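Local coordinates for proteasome activator protein PA26 (Trypanosoma brucei, PDB 1YAR), which probably binds the end rings of the 20S proteasome as a ring-shaped activator and opens its gate to let substrates enter, at residues C89-I94 with K121-L126; I128-S133 with T204-T209. All coordinates share one frame; numbering follows the deposited sequence. Where two conformers were deposited one is given.

Contact 1. Residues C89-I94 with K121-L126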
ATOM      1  N   CYS O  89     -52.365  58.577  78.934  1.00 26.66           N
ATOM      2  CA  CYS O  89     -52.693  57.228  79.407  1.00 27.23           C
ATOM      3  C   CYS O  89     -53.049  56.274  78.251  1.00 26.17           C
ATOM      4  O   CYS O  89     -52.710  55.093  78.278  1.00 26.61           O
ATOM      5  CB  CYS O  89     -53.790  57.280  80.499  1.00 27.97           C
ATOM      6  SG  CYS O  89     -53.241  58.112  82.020  1.00 34.25           S
ATOM      7  N   GLN O  90     -53.716  56.789  77.228  1.00 26.27           N
ATOM      8  CA  GLN O  90     -54.025  56.010  76.034  1.00 25.52           C
ATOM      9  C   GLN O  90     -52.740  55.637  75.261  1.00 24.63           C
ATOM     10  O   GLN O  90     -52.599  54.507  74.800  1.00 23.85           O
ATOM     11  CB  GLN O  90     -54.999  56.793  75.164  1.00 26.58           C
ATOM     12  CG  GLN O  90     -56.437  56.739  75.767  1.00 28.37           C
ATOM     13  CD  GLN O  90     -57.331  57.895  75.371  1.00 32.27           C
ATOM     14  OE1 GLN O  90     -56.929  58.805  74.637  1.00 29.10           O
ATOM     15  NE2 GLN O  90     -58.573  57.868  75.882  1.00 33.11           N
ATOM     16  N   ALA O  91     -51.809  56.581  75.154  1.00 23.76           N
ATOM     17  CA  ALA O  91     -50.493  56.298  74.538  1.00 24.03           C
ATOM     18  C   ALA O  91     -49.737  55.174  75.265  1.00 24.25           C
ATOM     19  O   ALA O  91     -49.089  54.336  74.632  1.00 24.47           O
ATOM     20  CB  ALA O  91     -49.654  57.553  74.507  1.00 24.19           C
ATOM     21  N   GLU O  92     -49.826  55.156  76.598  1.00 24.66           N
ATOM     22  CA  GLU O  92     -49.149  54.132  77.394  1.00 24.67           C
ATOM     23  C   GLU O  92     -49.723  52.737  77.162  1.00 25.04           C
ATOM     24  O   GLU O  92     -48.995  51.753  77.232  1.00 25.14           O
ATOM     25  CB  GLU O  92     -49.171  54.486  78.880  1.00 25.60           C
ATOM     26  CG  GLU O  92     -48.327  55.708  79.242  1.00 25.70           C
ATOM     27  CD  GLU O  92     -46.831  55.434  79.264  1.00 30.54           C
ATOM     28  OE1 GLU O  92     -46.405  54.261  79.280  1.00 28.47           O
ATOM     29  OE2 GLU O  92     -46.057  56.415  79.271  1.00 33.90           O
ATOM     30  N   THR O  93     -51.029  52.660  76.879  1.00 24.83           N
ATOM     31  CA  THR O  93     -51.649  51.405  76.471  1.00 25.04           C
ATOM     32  C   THR O  93     -51.017  50.904  75.175  1.00 24.68           C
ATOM     33  O   THR O  93     -50.650  49.730  75.083  1.00 24.37           O
ATOM     34  CB  THR O  93     -53.168  51.610  76.320  1.00 25.48           C
ATOM     35  OG1 THR O  93     -53.706  51.919  77.615  1.00 26.42           O
ATOM     36  CG2 THR O  93     -53.874  50.322  75.880  1.00 26.75           C
ATOM     37  N   ILE O  94     -50.884  51.781  74.179  1.00 24.16           N
ATOM     38  CA  ILE O  94     -50.262  51.351  72.915  1.00 24.24           C
ATOM     39  C   ILE O  94     -48.819  50.929  73.151  1.00 23.55           C
ATOM     40  O   ILE O  94     -48.374  49.912  72.628  1.00 23.17           O
ATOM     41  CB  ILE O  94     -50.340  52.408  71.809  1.00 24.12           C
ATOM     42  CG1 ILE O  94     -51.796  52.818  71.557  1.00 25.07           C
ATOM     43  CG2 ILE O  94     -49.710  51.824  70.519  1.00 24.90           C
ATOM     44  CD1 ILE O  94     -51.965  54.007  70.601  1.00 24.92           C
ATOM     45  N   LYS O 121     -40.869  55.085  69.135  1.00 24.88           N
ATOM     46  CA  LYS O 121     -40.217  56.391  69.055  1.00 26.24           C
ATOM     47  C   LYS O 121     -41.224  57.537  68.864  1.00 24.61           C
ATOM     48  O   LYS O 121     -41.146  58.546  69.574  1.00 24.84           O
ATOM     49  CB  LYS O 121     -39.157  56.412  67.930  1.00 26.62           C
ATOM     50  CG  LYS O 121     -38.364  57.724  67.873  1.00 29.75           C
ATOM     51  CD  LYS O 121     -37.341  57.741  66.727  1.00 30.61           C
ATOM     52  CE  LYS O 121     -36.407  58.961  66.883  1.00 38.74           C
ATOM     53  NZ  LYS O 121     -35.850  59.402  65.561  1.00 42.51           N
ATOM     54  N   ILE O 122     -42.167  57.385  67.935  0.50 24.53           N
ATOM     55  CA  ILE O 122     -43.147  58.452  67.695  0.50 24.47           C
ATOM     56  C   ILE O 122     -44.154  58.587  68.846  0.50 24.29           C
ATOM     57  O   ILE O 122     -44.639  59.684  69.121  0.50 23.93           O
ATOM     58  CB  ILE O 122     -43.865  58.331  66.319  0.50 25.09           C
ATOM     59  CG1 ILE O 122     -44.984  57.294  66.353  0.50 24.54           C
ATOM     60  CG2 ILE O 122     -42.875  58.049  65.201  0.50 25.24           C
ATOM     61  CD1 ILE O 122     -45.883  57.334  65.134  0.50 25.42           C
ATOM     62  N   ILE O 123     -44.456  57.483  69.523  1.00 23.71           N
ATOM     63  CA  ILE O 123     -45.323  57.560  70.719  1.00 24.87           C
ATOM     64  C   ILE O 123     -44.585  58.214  71.880  1.00 25.42           C
ATOM     65  O   ILE O 123     -45.154  59.045  72.588  1.00 25.40           O
ATOM     66  CB  ILE O 123     -45.939  56.208  71.104  1.00 25.11           C
ATOM     67  CG1 ILE O 123     -46.820  55.716  69.953  1.00 26.11           C
ATOM     68  CG2 ILE O 123     -46.916  56.404  72.270  1.00 25.13           C
ATOM     69  CD1 ILE O 123     -47.222  54.273  70.070  1.00 29.21           C
ATOM     70  N   ASP O 124     -43.311  57.867  72.054  1.00 26.31           N
ATOM     71  CA  ASP O 124     -42.445  58.585  73.000  1.00 27.89           C
ATOM     72  C   ASP O 124     -42.390  60.098  72.757  1.00 27.67           C
ATOM     73  O   ASP O 124     -42.479  60.890  73.709  1.00 27.15           O
ATOM     74  CB  ASP O 124     -41.025  58.033  72.947  1.00 28.57           C
ATOM     75  CG  ASP O 124     -40.897  56.672  73.599  1.00 33.49           C
ATOM     76  OD1 ASP O 124     -41.816  56.263  74.358  1.00 36.09           O
ATOM     77  OD2 ASP O 124     -39.898  55.927  73.399  1.00 36.64           O
ATOM     78  N   GLU O 125     -42.202  60.491  71.494  1.00 28.07           N
ATOM     79  CA  GLU O 125     -42.216  61.907  71.110  1.00 28.91           C
ATOM     80  C   GLU O 125     -43.551  62.558  71.472  1.00 27.23           C
ATOM     81  O   GLU O 125     -43.583  63.670  71.995  1.00 26.47           O
ATOM     82  CB  GLU O 125     -41.961  62.091  69.603  1.00 28.80           C
ATOM     83  CG  GLU O 125     -41.658  63.548  69.218  1.00 32.37           C
ATOM     84  CD  GLU O 125     -41.581  63.800  67.714  1.00 33.97           C
ATOM     85  OE1 GLU O 125     -41.522  62.822  66.924  1.00 40.77           O
ATOM     86  OE2 GLU O 125     -41.605  64.988  67.311  1.00 39.84           O
ATOM     87  N   LEU O 126     -44.647  61.870  71.182  1.00 26.18           N
ATOM     88  CA  LEU O 126     -45.965  62.357  71.599  1.00 25.70           C
ATOM     89  C   LEU O 126     -46.023  62.612  73.106  1.00 25.81           C
ATOM     90  O   LEU O 126     -46.448  63.685  73.538  1.00 25.44           O
ATOM     91  CB  LEU O 126     -47.074  61.393  71.155  1.00 26.00           C
ATOM     92  CG  LEU O 126     -48.476  61.579  71.751  1.00 26.36           C
ATOM     93  CD1 LEU O 126     -49.080  62.889  71.281  1.00 27.66           C
ATOM     94  CD2 LEU O 126     -49.376  60.414  71.346  1.00 26.22           C
TER
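Ile123 meets both Ala91 and Ile94 across two nearly antiparallel helices, using a different branch for each. Its CG2 lies 3.7 Å from CB of Ala91, while its CD1 reaches CG2 of Ile94 at 3.5 Å. The torsions account for this division: CG2 of Ile123 stands opposite the backbone N and CG1 opposite the carbonyl carbon (chi1 -61°), and an extended chi2 of 167° carries CD1 onward to Ile94. The two isoleucine side chains cross at about a right angle, CD1 of Ile123 meeting the CG2 branch of Ile94. Leu126, one turn on from Ile123, adds a looser contact, its CD2 lying 4.3 Å from CB of Ala91. CA of Ala91 is 6.6 Å from CA of Ile123, the nearest backbone pair. The axes of the two short segments pass 10.2 Å apart, at 163°. Further out, Ile94 also packs on Val30 and Ile31 of helix 24-57 and on Tyr218 of helix 183-226, and Leu126 on Trp34. The polar partners of Asp124 and Glu92 lie outside this apolar line: Asp124 forms a salt bridge with Arg95 of its own chain, and Glu92 accepts hydrogen bonds from Thr209 and His206 of a neighbouring subunit. The closest approaches between 89-94 and 121-126 are methyl to methyl, which implies a pairing that rests on apolar burial.

Contact 2. Residues I128-S133 with T204-T209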
ATOM      1  N   ILE O 128     -43.510  62.684  75.555  1.00 27.88           N
ATOM      2  CA  ILE O 128     -42.458  63.481  76.177  1.00 28.41           C
ATOM      3  C   ILE O 128     -42.418  64.902  75.598  1.00 28.18           C
ATOM      4  O   ILE O 128     -42.396  65.889  76.340  1.00 28.16           O
ATOM      5  CB  ILE O 128     -41.075  62.787  76.015  1.00 28.73           C
ATOM      6  CG1 ILE O 128     -41.072  61.359  76.597  1.00 30.02           C
ATOM      7  CG2 ILE O 128     -39.950  63.649  76.591  1.00 29.82           C
ATOM      8  CD1 ILE O 128     -41.681  61.204  77.970  1.00 32.79           C
ATOM      9  N   LYS O 129     -42.411  65.002  74.276  1.00 27.62           N
ATOM     10  CA  LYS O 129     -42.251  66.293  73.642  1.00 28.17           C
ATOM     11  C   LYS O 129     -43.578  67.015  73.418  1.00 27.55           C
ATOM     12  O   LYS O 129     -43.744  68.124  73.909  1.00 27.59           O
ATOM     13  CB  LYS O 129     -41.464  66.175  72.342  1.00 28.60           C
ATOM     14  CG  LYS O 129     -40.051  65.660  72.535  1.00 32.07           C
ATOM     15  CD  LYS O 129     -39.365  65.530  71.185  1.00 38.64           C
ATOM     16  CE  LYS O 129     -37.891  65.146  71.311  1.00 43.15           C
ATOM     17  NZ  LYS O 129     -37.303  64.914  69.936  1.00 45.46           N
ATOM     18  N   THR O 130     -44.509  66.395  72.689  1.00 26.87           N
ATOM     19  CA  THR O 130     -45.768  67.062  72.323  1.00 25.83           C
ATOM     20  C   THR O 130     -46.602  67.422  73.568  1.00 26.38           C
ATOM     21  O   THR O 130     -47.151  68.533  73.645  1.00 25.49           O
ATOM     22  CB  THR O 130     -46.595  66.177  71.374  1.00 26.59           C
ATOM     23  OG1 THR O 130     -45.748  65.649  70.348  1.00 26.73           O
ATOM     24  CG2 THR O 130     -47.642  66.993  70.607  1.00 26.04           C
ATOM     25  N   LEU O 131     -46.692  66.480  74.518  1.00 25.26           N
ATOM     26  CA  LEU O 131     -47.500  66.674  75.726  1.00 25.36           C
ATOM     27  C   LEU O 131     -46.706  67.312  76.851  1.00 25.55           C
ATOM     28  O   LEU O 131     -47.289  67.718  77.861  1.00 26.31           O
ATOM     29  CB  LEU O 131     -48.113  65.348  76.197  1.00 24.70           C
ATOM     30  CG  LEU O 131     -49.098  64.669  75.230  1.00 25.02           C
ATOM     31  CD1 LEU O 131     -49.533  63.340  75.828  1.00 27.89           C
ATOM     32  CD2 LEU O 131     -50.313  65.567  74.860  1.00 25.94           C
ATOM     33  N   GLY O 132     -45.380  67.341  76.717  1.00 25.80           N
ATOM     34  CA  GLY O 132     -44.503  67.925  77.731  1.00 25.86           C
ATOM     35  C   GLY O 132     -44.698  67.332  79.127  1.00 27.17           C
ATOM     36  O   GLY O 132     -44.813  68.056  80.110  1.00 27.35           O
ATOM     37  N   SER O 133     -44.710  66.012  79.214  1.00 27.75           N
ATOM     38  CA  SER O 133     -45.157  65.320  80.428  1.00 28.72           C
ATOM     39  C   SER O 133     -44.060  65.142  81.463  1.00 29.15           C
ATOM     40  O   SER O 133     -44.342  64.866  82.622  1.00 28.63           O
ATOM     41  CB  SER O 133     -45.712  63.956  80.066  1.00 28.83           C
ATOM     42  OG  SER O 133     -44.721  63.177  79.419  1.00 31.27           O
ATOM     43  N   THR O 204     -52.950  72.773  70.531  1.00 24.45           N
ATOM     44  CA  THR O 204     -54.007  71.867  70.026  1.00 24.76           C
ATOM     45  C   THR O 204     -53.798  71.488  68.567  1.00 24.12           C
ATOM     46  O   THR O 204     -53.971  70.315  68.202  1.00 24.20           O
ATOM     47  CB  THR O 204     -55.448  72.417  70.211  1.00 24.49           C
ATOM     48  OG1 THR O 204     -55.530  73.750  69.712  1.00 25.87           O
ATOM     49  CG2 THR O 204     -55.828  72.502  71.706  1.00 24.57           C
ATOM     50  N   THR O 205     -53.433  72.476  67.755  0.50 24.19           N
ATOM     51  CA  THR O 205     -53.106  72.256  66.344  0.50 24.02           C
ATOM     52  C   THR O 205     -51.959  71.242  66.205  0.50 24.15           C
ATOM     53  O   THR O 205     -52.076  70.258  65.470  0.50 24.29           O
ATOM     54  CB  THR O 205     -52.754  73.606  65.680  0.50 24.16           C
ATOM     55  OG1 THR O 205     -53.939  74.407  65.564  0.50 23.43           O
ATOM     56  CG2 THR O 205     -52.344  73.421  64.251  0.50 23.91           C
ATOM     57  N   HIS O 206     -50.877  71.488  66.943  1.00 24.09           N
ATOM     58  CA  HIS O 206     -49.643  70.688  66.918  1.00 24.47           C
ATOM     59  C   HIS O 206     -49.922  69.272  67.427  1.00 24.11           C
ATOM     60  O   HIS O 206     -49.424  68.286  66.879  1.00 22.89           O
ATOM     61  CB  HIS O 206     -48.615  71.347  67.835  1.00 25.46           C
ATOM     62  CG  HIS O 206     -47.220  70.814  67.695  1.00 28.72           C
ATOM     63  ND1 HIS O 206     -46.502  70.902  66.521  1.00 31.77           N
ATOM     64  CD2 HIS O 206     -46.384  70.249  68.604  1.00 31.59           C
ATOM     65  CE1 HIS O 206     -45.295  70.384  66.703  1.00 33.34           C
ATOM     66  NE2 HIS O 206     -45.197  69.978  67.956  1.00 33.34           N
ATOM     67  N   LEU O 207     -50.728  69.190  68.482  1.00 22.00           N
ATOM     68  CA  LEU O 207     -51.177  67.899  69.006  1.00 21.99           C
ATOM     69  C   LEU O 207     -52.007  67.101  67.981  1.00 21.47           C
ATOM     70  O   LEU O 207     -51.817  65.875  67.838  1.00 21.03           O
ATOM     71  CB  LEU O 207     -51.959  68.081  70.326  1.00 20.61           C
ATOM     72  CG  LEU O 207     -52.436  66.776  71.009  1.00 22.31           C
ATOM     73  CD1 LEU O 207     -51.276  65.770  71.267  1.00 22.74           C
ATOM     74  CD2 LEU O 207     -53.158  67.092  72.324  1.00 22.66           C
ATOM     75  N   SER O 208     -52.922  67.780  67.285  0.50 21.61           N
ATOM     76  CA  SER O 208     -53.764  67.118  66.289  0.50 22.18           C
ATOM     77  C   SER O 208     -52.915  66.523  65.156  0.50 22.20           C
ATOM     78  O   SER O 208     -53.199  65.426  64.670  0.50 21.56           O
ATOM     79  CB  SER O 208     -54.843  68.056  65.738  0.50 22.08           C
ATOM     80  OG  SER O 208     -54.300  69.044  64.875  0.50 23.67           O
ATOM     81  N   THR O 209     -51.867  67.241  64.757  1.00 21.90           N
ATOM     82  CA  THR O 209     -50.920  66.724  63.748  1.00 22.20           C
ATOM     83  C   THR O 209     -50.244  65.432  64.225  1.00 22.37           C
ATOM     84  O   THR O 209     -50.195  64.456  63.472  1.00 22.19           O
ATOM     85  CB  THR O 209     -49.862  67.783  63.428  1.00 22.69           C
ATOM     86  OG1 THR O 209     -50.521  68.933  62.898  1.00 24.30           O
ATOM     87  CG2 THR O 209     -48.939  67.291  62.293  1.00 22.13           C
TER
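The end of helix 111-130, with a wider pi-type turn at 128-130, lies beside the continuous helix of 204-209; CA of Thr130 and CA of Leu207 are 6.4 Å apart, and Gly132 leaves the helical conformation with positive phi (55°). Thr130 faces helix 183-226 with its methyl: CG2 lies 3.9 Å from CD1 of Leu207 and 4.0 Å from CD2 of His206, which it approaches obliquely to the ring. With CG2 opposite the backbone N (chi1 -46°), OG1 is left beside that N, where it makes a weak hydrogen bond to the carbonyl of Glu125. Leu131 completes the apolar patch, its CD2 lying 3.7 Å from CD1 of Leu207, so one methyl of Leu207 serves both residues. The imidazole of His206 has its main polar partner elsewhere: ND1 is hydrogen-bonded to Glu92 of a neighbouring subunit, which would limit the turning of the ring that the Thr130 methyl meets. Leu131 also packs on Cys84, and Leu207 on Leu83, both of helix 71-99, so a third helix adjoins the contact. This is helix-to-helix packing within the all-helical bundle expected of a PA28-family activator, near a subunit interface.

In the fold
Both contacts are buried and share helix 111-130, contact 1 pairing it with helix 71-99 and contact 2 pairing its C-terminal end with helix 183-226. Their centres are 11 Å apart, and packing joins them directly, CD1 of Leu126 lying 3.6 Å from CD1 of Leu207. Probable backbone hydrogen bonds also connect them, O of Glu125 to N of Thr130 and O of Leu126 to N of Leu131, each 3.0 Å. Contact 1 brings together two regular helices through aliphatic groups; contact 2, closer to the centre of the chain, joins a helix end and its exit turn to a helix and includes a threonine methyl and an imidazole. Segments 89-94 and 204-209 supply complementary sides of a subunit interface.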